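T CELL surface glycoprotein CD4 (Rattus norvegicus, PDB 1CID) probably serves, as a T-cell coreceptor recognising MHC class II molecules, through an ectodomain whose membrane-proximal immunoglobulin-like domains 3 and 4 form this fragment. Local coordinates at residues 153-156 against 157-161; 163-167 against 168-172. All blocks are in the same frame, centred on the assembly; numbering follows the deposited sequence.

Contact 1. Residues 153-156 against 157-161; sequences APEA and GVWQC
The loop that leads into the disulfide-bearing strand 158-165 of this immunoglobulin-like domain is pinned by W159, whose indole reaches back to E155 and P154. W159 sits two residues before C161, the place of the tyrosine in the tyrosine corner of many immunoglobulin domains, and its bond to a backbone group four residues earlier recalls that motif, with an indole N-H in place of the phenol. NE1 donates to E155 O at 2.9 Å, in a nearly straight bond (N-H...O 170°). The acceptor lies practically in the indole plane and is met almost head-on, close to the line of its C=O. This in-plane grip fixes the ring's rotation and satisfies the polar atom of a buried side chain. The first torsion (chi1 -83°) sets CG anti to the carbonyl carbon, which turns the indole back toward E155 and P154. P154 packs obliquely on the benzo part of the ring, CB lying 3.7 Å from W159 CZ2. Replaced by a leucine, W159 would probably leave E155 O without its N-H donor and P154 CB without the benzo ring it rests on, freeing the loop to shift. G157, with phi 137°, carries the chain round between the loop and the strand in a conformation that strongly favours glycine. The E155 side chain turns to a salt bridge with R141, and C161 closes the disulfide with C119. Beside the ring, E155 N comes within 3.6 Å of W159 CZ2.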
ATOM      1  N   ALA A 153     -13.017   4.303  25.616  1.00 45.46           N
ATOM      2  CA  ALA A 153     -12.192   4.871  26.662  1.00 45.07           C
ATOM      3  C   ALA A 153     -10.987   3.990  26.979  1.00 43.36           C
ATOM      4  O   ALA A 153     -10.882   3.348  28.037  1.00 46.32           O
ATOM      5  CB  ALA A 153     -12.981   5.165  27.935  1.00 46.03           C
ATOM      6  N   PRO A 154     -10.055   4.005  26.070  1.00 39.68           N
ATOM      7  CA  PRO A 154      -8.830   3.251  26.249  1.00 38.35           C
ATOM      8  C   PRO A 154      -8.049   3.641  27.489  1.00 37.68           C
ATOM      9  O   PRO A 154      -7.945   4.837  27.803  1.00 38.50           O
ATOM     10  CB  PRO A 154      -8.047   3.689  25.034  1.00 38.80           C
ATOM     11  CG  PRO A 154      -8.605   5.096  24.799  1.00 39.02           C
ATOM     12  CD  PRO A 154     -10.104   4.791  24.834  1.00 39.37           C
ATOM     13  N   GLU A 155      -7.480   2.676  28.151  1.00 35.85           N
ATOM     14  CA  GLU A 155      -6.605   2.902  29.266  1.00 36.63           C
ATOM     15  C   GLU A 155      -5.412   3.619  28.704  1.00 37.88           C
ATOM     16  O   GLU A 155      -5.024   3.289  27.597  1.00 40.88           O
ATOM     17  CB  GLU A 155      -6.095   1.567  29.848  1.00 37.43           C
ATOM     18  CG  GLU A 155      -7.323   1.167  30.730  1.00 41.42           C
ATOM     19  CD  GLU A 155      -8.012   0.132  29.895  1.00 44.24           C
ATOM     20  OE1 GLU A 155      -7.244  -0.847  30.070  1.00 45.57           O
ATOM     21  OE2 GLU A 155      -8.995   0.254  29.191  1.00 47.16           O
ATOM     22  N   ALA A 156      -4.772   4.565  29.330  1.00 38.49           N
ATOM     23  CA  ALA A 156      -3.574   5.251  28.877  1.00 35.34           C
ATOM     24  C   ALA A 156      -2.529   4.162  28.621  1.00 36.22           C
ATOM     25  O   ALA A 156      -2.655   3.156  29.353  1.00 37.32           O
ATOM     26  CB  ALA A 156      -3.033   6.046  30.017  1.00 31.76           C
ATOM     27  N   GLY A 157      -1.601   4.460  27.689  1.00 37.31           N
ATOM     28  CA  GLY A 157      -0.521   3.465  27.347  1.00 35.59           C
ATOM     29  C   GLY A 157      -0.193   3.271  25.856  1.00 33.39           C
ATOM     30  O   GLY A 157      -0.627   4.102  25.016  1.00 35.82           O
ATOM     31  N   VAL A 158       0.532   2.225  25.478  1.00 30.14           N
ATOM     32  CA  VAL A 158       0.872   2.074  24.072  1.00 26.44           C
ATOM     33  C   VAL A 158      -0.203   1.162  23.584  1.00 26.44           C
ATOM     34  O   VAL A 158      -0.127   0.072  24.150  1.00 24.49           O
ATOM     35  CB  VAL A 158       2.268   1.468  23.993  1.00 25.93           C
ATOM     36  CG1 VAL A 158       2.592   1.071  22.584  1.00 30.28           C
ATOM     37  CG2 VAL A 158       3.383   2.420  24.412  1.00 26.64           C
ATOM     38  N   TRP A 159      -1.012   1.577  22.667  1.00 27.08           N
ATOM     39  CA  TRP A 159      -1.939   0.526  22.161  1.00 26.47           C
ATOM     40  C   TRP A 159      -1.325  -0.051  20.884  1.00 24.07           C
ATOM     41  O   TRP A 159      -0.520   0.700  20.323  1.00 24.61           O
ATOM     42  CB  TRP A 159      -3.263   1.124  21.833  1.00 28.79           C
ATOM     43  CG  TRP A 159      -4.007   1.199  23.104  1.00 33.45           C
ATOM     44  CD1 TRP A 159      -3.752   2.084  24.096  1.00 34.95           C
ATOM     45  CD2 TRP A 159      -5.102   0.373  23.523  1.00 36.26           C
ATOM     46  NE1 TRP A 159      -4.650   1.843  25.115  1.00 37.14           N
ATOM     47  CE2 TRP A 159      -5.495   0.841  24.801  1.00 36.74           C
ATOM     48  CE3 TRP A 159      -5.811  -0.674  22.973  1.00 36.56           C
ATOM     49  CZ2 TRP A 159      -6.568   0.347  25.503  1.00 37.82           C
ATOM     50  CZ3 TRP A 159      -6.872  -1.191  23.709  1.00 39.43           C
ATOM     51  CH2 TRP A 159      -7.259  -0.728  24.950  1.00 38.37           C
ATOM     52  N   GLN A 160      -1.686  -1.182  20.400  1.00 20.67           N
ATOM     53  CA  GLN A 160      -1.020  -1.465  19.093  1.00 20.84           C
ATOM     54  C   GLN A 160      -2.128  -1.735  18.121  1.00 21.79           C
ATOM     55  O   GLN A 160      -3.210  -2.101  18.655  1.00 23.16           O
ATOM     56  CB  GLN A 160      -0.013  -2.478  19.490  1.00 19.27           C
ATOM     57  CG  GLN A 160       0.427  -3.210  18.253  1.00 22.55           C
ATOM     58  CD  GLN A 160       1.417  -4.277  18.654  1.00 25.43           C
ATOM     59  OE1 GLN A 160       1.267  -5.124  19.527  1.00 30.19           O
ATOM     60  NE2 GLN A 160       2.553  -4.283  17.982  1.00 27.66           N
ATOM     61  N   CYS A 161      -2.046  -1.539  16.806  1.00 21.61           N
ATOM     62  CA  CYS A 161      -3.224  -1.972  15.989  1.00 21.58           C
ATOM     63  C   CYS A 161      -2.724  -3.018  14.989  1.00 20.98           C
ATOM     64  O   CYS A 161      -1.644  -2.810  14.375  1.00 23.89           O
ATOM     65  CB  CYS A 161      -4.089  -0.855  15.431  1.00 21.97           C
ATOM     66  SG  CYS A 161      -5.321  -1.613  14.292  1.00 27.17           S
TER

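Contact 2. Residues 163-167 against 168-172; sequences LSEGE and EVKMD
L163 and M171 pair at the firmly bonded end of a beta hairpin whose other end is a type II' turn, E165 to E168. L163 N donates to M171 O at 2.8 Å in an almost linear bond. A classic beta bulge follows: K170 and M171 both face L163, and L163 O takes two N-H groups, from K170 N at 2.6 Å and from M171 N at 3.2 Å, the latter in the carbonyl plane on a lone pair. L163 CB packs 4.1 Å from M171 CG; with CG anti to the backbone N (chi1 -167°), L163 also brings CD1 against K170 CB, the two side chains crossing at a slant. On the other face, buried S164 puts CB against CG2 of exposed V169.

The turn end is looser and largely solvent-facing, with G166 taking the positive phi and E167 poorly ordered. Here E168 N bonds E165 O only weakly. The K170 side chain, bent at chi2, slants across that of E165 into a salt-bridge network with E165 and E168, NZ lying 3.2 Å from E165 OE2, although the position of NZ is not secure. Its charge probably offsets that of the two carboxylates, whose OE1 atoms, of E165 and E168, approach to 3.5 Å.

Strand 129-135 pairs with strand 158-165 on its other side, R130 and S164 bonding through their backbones, while L163 and M171 face M107 of strand 97-110 and Y6 of strand 4-8.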
ATOM      1  N   LEU A 163      -3.342  -5.925  11.680  1.00 22.61           N
ATOM      2  CA  LEU A 163      -4.059  -6.484  10.510  1.00 23.10           C
ATOM      3  C   LEU A 163      -3.460  -7.920  10.372  1.00 25.01           C
ATOM      4  O   LEU A 163      -2.226  -8.076  10.191  1.00 25.50           O
ATOM      5  CB  LEU A 163      -3.939  -5.824   9.186  1.00 22.73           C
ATOM      6  CG  LEU A 163      -4.584  -5.841   7.833  1.00 20.88           C
ATOM      7  CD1 LEU A 163      -3.814  -6.703   6.884  1.00 19.17           C
ATOM      8  CD2 LEU A 163      -6.012  -6.382   7.835  1.00 22.00           C
ATOM      9  N   SER A 164      -4.414  -8.807  10.485  1.00 24.60           N
ATOM     10  CA  SER A 164      -3.980 -10.196  10.386  1.00 30.36           C
ATOM     11  C   SER A 164      -4.932 -10.938   9.471  1.00 34.47           C
ATOM     12  O   SER A 164      -6.124 -10.625   9.431  1.00 34.87           O
ATOM     13  CB  SER A 164      -3.980 -10.804  11.778  1.00 31.69           C
ATOM     14  OG  SER A 164      -5.295 -10.959  12.296  1.00 33.36           O
ATOM     15  N   GLU A 165      -4.334 -11.880   8.766  1.00 40.11           N
ATOM     16  CA  GLU A 165      -4.967 -12.898   7.898  1.00 45.78           C
ATOM     17  C   GLU A 165      -4.361 -14.246   8.416  1.00 47.90           C
ATOM     18  O   GLU A 165      -3.127 -14.416   8.535  1.00 47.14           O
ATOM     19  CB  GLU A 165      -4.924 -12.776   6.429  1.00 49.79           C
ATOM     20  CG  GLU A 165      -5.188 -14.068   5.619  1.00 55.92           C
ATOM     21  CD  GLU A 165      -3.826 -14.282   4.984  1.00 61.94           C
ATOM     22  OE1 GLU A 165      -2.968 -14.640   5.825  1.00 65.07           O
ATOM     23  OE2 GLU A 165      -3.537 -14.062   3.815  1.00 65.32           O
ATOM     24  N   GLY A 166      -5.345 -15.050   8.837  1.00 48.77           N
ATOM     25  CA  GLY A 166      -5.010 -16.321   9.477  1.00 52.70           C
ATOM     26  C   GLY A 166      -4.193 -16.033  10.740  1.00 54.84           C
ATOM     27  O   GLY A 166      -4.680 -15.229  11.574  1.00 56.78           O
ATOM     28  N   GLU A 167      -3.053 -16.691  10.882  1.00 56.38           N
ATOM     29  CA  GLU A 167      -2.196 -16.444  12.061  1.00 58.31           C
ATOM     30  C   GLU A 167      -1.096 -15.465  11.615  1.00 56.70           C
ATOM     31  O   GLU A 167      -0.131 -15.158  12.338  1.00 56.50           O
ATOM     32  CB  GLU A 167      -1.494 -17.613  12.713  1.00 63.76           C
ATOM     33  CG  GLU A 167      -1.108 -18.976  12.203  1.00 69.58           C
ATOM     34  CD  GLU A 167      -2.180 -19.963  11.776  1.00 72.77           C
ATOM     35  OE1 GLU A 167      -2.880 -19.796  10.756  1.00 73.87           O
ATOM     36  OE2 GLU A 167      -2.306 -20.970  12.540  1.00 72.81           O
ATOM     37  N   GLU A 168      -1.327 -15.019  10.375  1.00 54.45           N
ATOM     38  CA  GLU A 168      -0.410 -14.076   9.709  1.00 50.20           C
ATOM     39  C   GLU A 168      -0.895 -12.625   9.860  1.00 44.18           C
ATOM     40  O   GLU A 168      -1.939 -12.031   9.588  1.00 41.30           O
ATOM     41  CB  GLU A 168      -0.118 -14.560   8.321  1.00 54.73           C
ATOM     42  CG  GLU A 168       1.270 -14.309   7.699  1.00 61.76           C
ATOM     43  CD  GLU A 168       1.026 -14.090   6.188  1.00 67.29           C
ATOM     44  OE1 GLU A 168       0.476 -15.097   5.647  1.00 69.20           O
ATOM     45  OE2 GLU A 168       1.376 -12.912   5.785  1.00 67.38           O
ATOM     46  N   VAL A 169       0.148 -12.058  10.487  1.00 38.28           N
ATOM     47  CA  VAL A 169      -0.070 -10.634  10.802  1.00 35.96           C
ATOM     48  C   VAL A 169       0.632  -9.953   9.617  1.00 33.21           C
ATOM     49  O   VAL A 169       1.828 -10.232   9.563  1.00 31.85           O
ATOM     50  CB  VAL A 169       0.262 -10.249  12.244  1.00 35.83           C
ATOM     51  CG1 VAL A 169       0.661  -8.818  12.415  1.00 34.41           C
ATOM     52  CG2 VAL A 169      -0.880 -10.465  13.248  1.00 34.16           C
ATOM     53  N   LYS A 170      -0.225  -9.230   8.934  1.00 29.33           N
ATOM     54  CA  LYS A 170       0.274  -8.520   7.778  1.00 24.92           C
ATOM     55  C   LYS A 170       0.972  -7.291   8.178  1.00 23.20           C
ATOM     56  O   LYS A 170       1.931  -6.822   7.562  1.00 25.83           O
ATOM     57  CB  LYS A 170      -0.947  -8.233   6.942  1.00 26.33           C
ATOM     58  CG  LYS A 170      -1.674  -9.514   6.540  1.00 32.65           C
ATOM     59  CD  LYS A 170      -0.817 -10.456   5.676  1.00 37.97           C
ATOM     60  CE  LYS A 170      -1.604 -11.575   5.014  1.00 42.53           C
ATOM     61  NZ  LYS A 170      -0.761 -12.702   4.465  1.00 43.69           N
ATOM     62  N   MET A 171       0.475  -6.630   9.196  1.00 22.56           N
ATOM     63  CA  MET A 171       1.085  -5.364   9.718  1.00 20.63           C
ATOM     64  C   MET A 171       0.467  -4.929  11.058  1.00 20.60           C
ATOM     65  O   MET A 171      -0.569  -5.539  11.395  1.00 19.26           O
ATOM     66  CB  MET A 171       1.010  -4.176   8.800  1.00 19.13           C
ATOM     67  CG  MET A 171      -0.432  -3.941   8.431  1.00 14.94           C
ATOM     68  SD  MET A 171      -0.431  -2.147   7.975  1.00 20.39           S
ATOM     69  CE  MET A 171      -2.111  -2.293   7.386  1.00 15.94           C
ATOM     70  N   ASP A 172       1.174  -3.944  11.592  1.00 21.06           N
ATOM     71  CA  ASP A 172       0.802  -3.315  12.867  1.00 22.53           C
ATOM     72  C   ASP A 172       1.236  -1.844  12.923  1.00 20.75           C
ATOM     73  O   ASP A 172       2.107  -1.395  12.233  1.00 22.84           O
ATOM     74  CB  ASP A 172       1.406  -3.948  14.099  1.00 25.27           C
ATOM     75  CG  ASP A 172       2.893  -3.779  14.294  1.00 27.81           C
ATOM     76  OD1 ASP A 172       3.775  -4.594  13.871  1.00 33.15           O
ATOM     77  OD2 ASP A 172       3.169  -2.769  14.984  1.00 29.02           O
TER

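How the contacts relate
From the N terminus, the chain runs through the strands of the first domain and enters the second along strand 97-110. After strand 148-152, contact 1 closes the loop that leads into strand 158-165; further along that same strand, contact 2 closes the hairpin that returns as strand 168-176. The two follow in series, neither nested nor crossed, with centres about 19 Å apart. They meet across the paired strands, where C161 O lies 3.3 Å from D172 CB. Contact 1 anchors one end of strand 158-165 near the C terminus, whereas contact 2 joins the other end to its edge strand, beside strand 4-8 from the first domain.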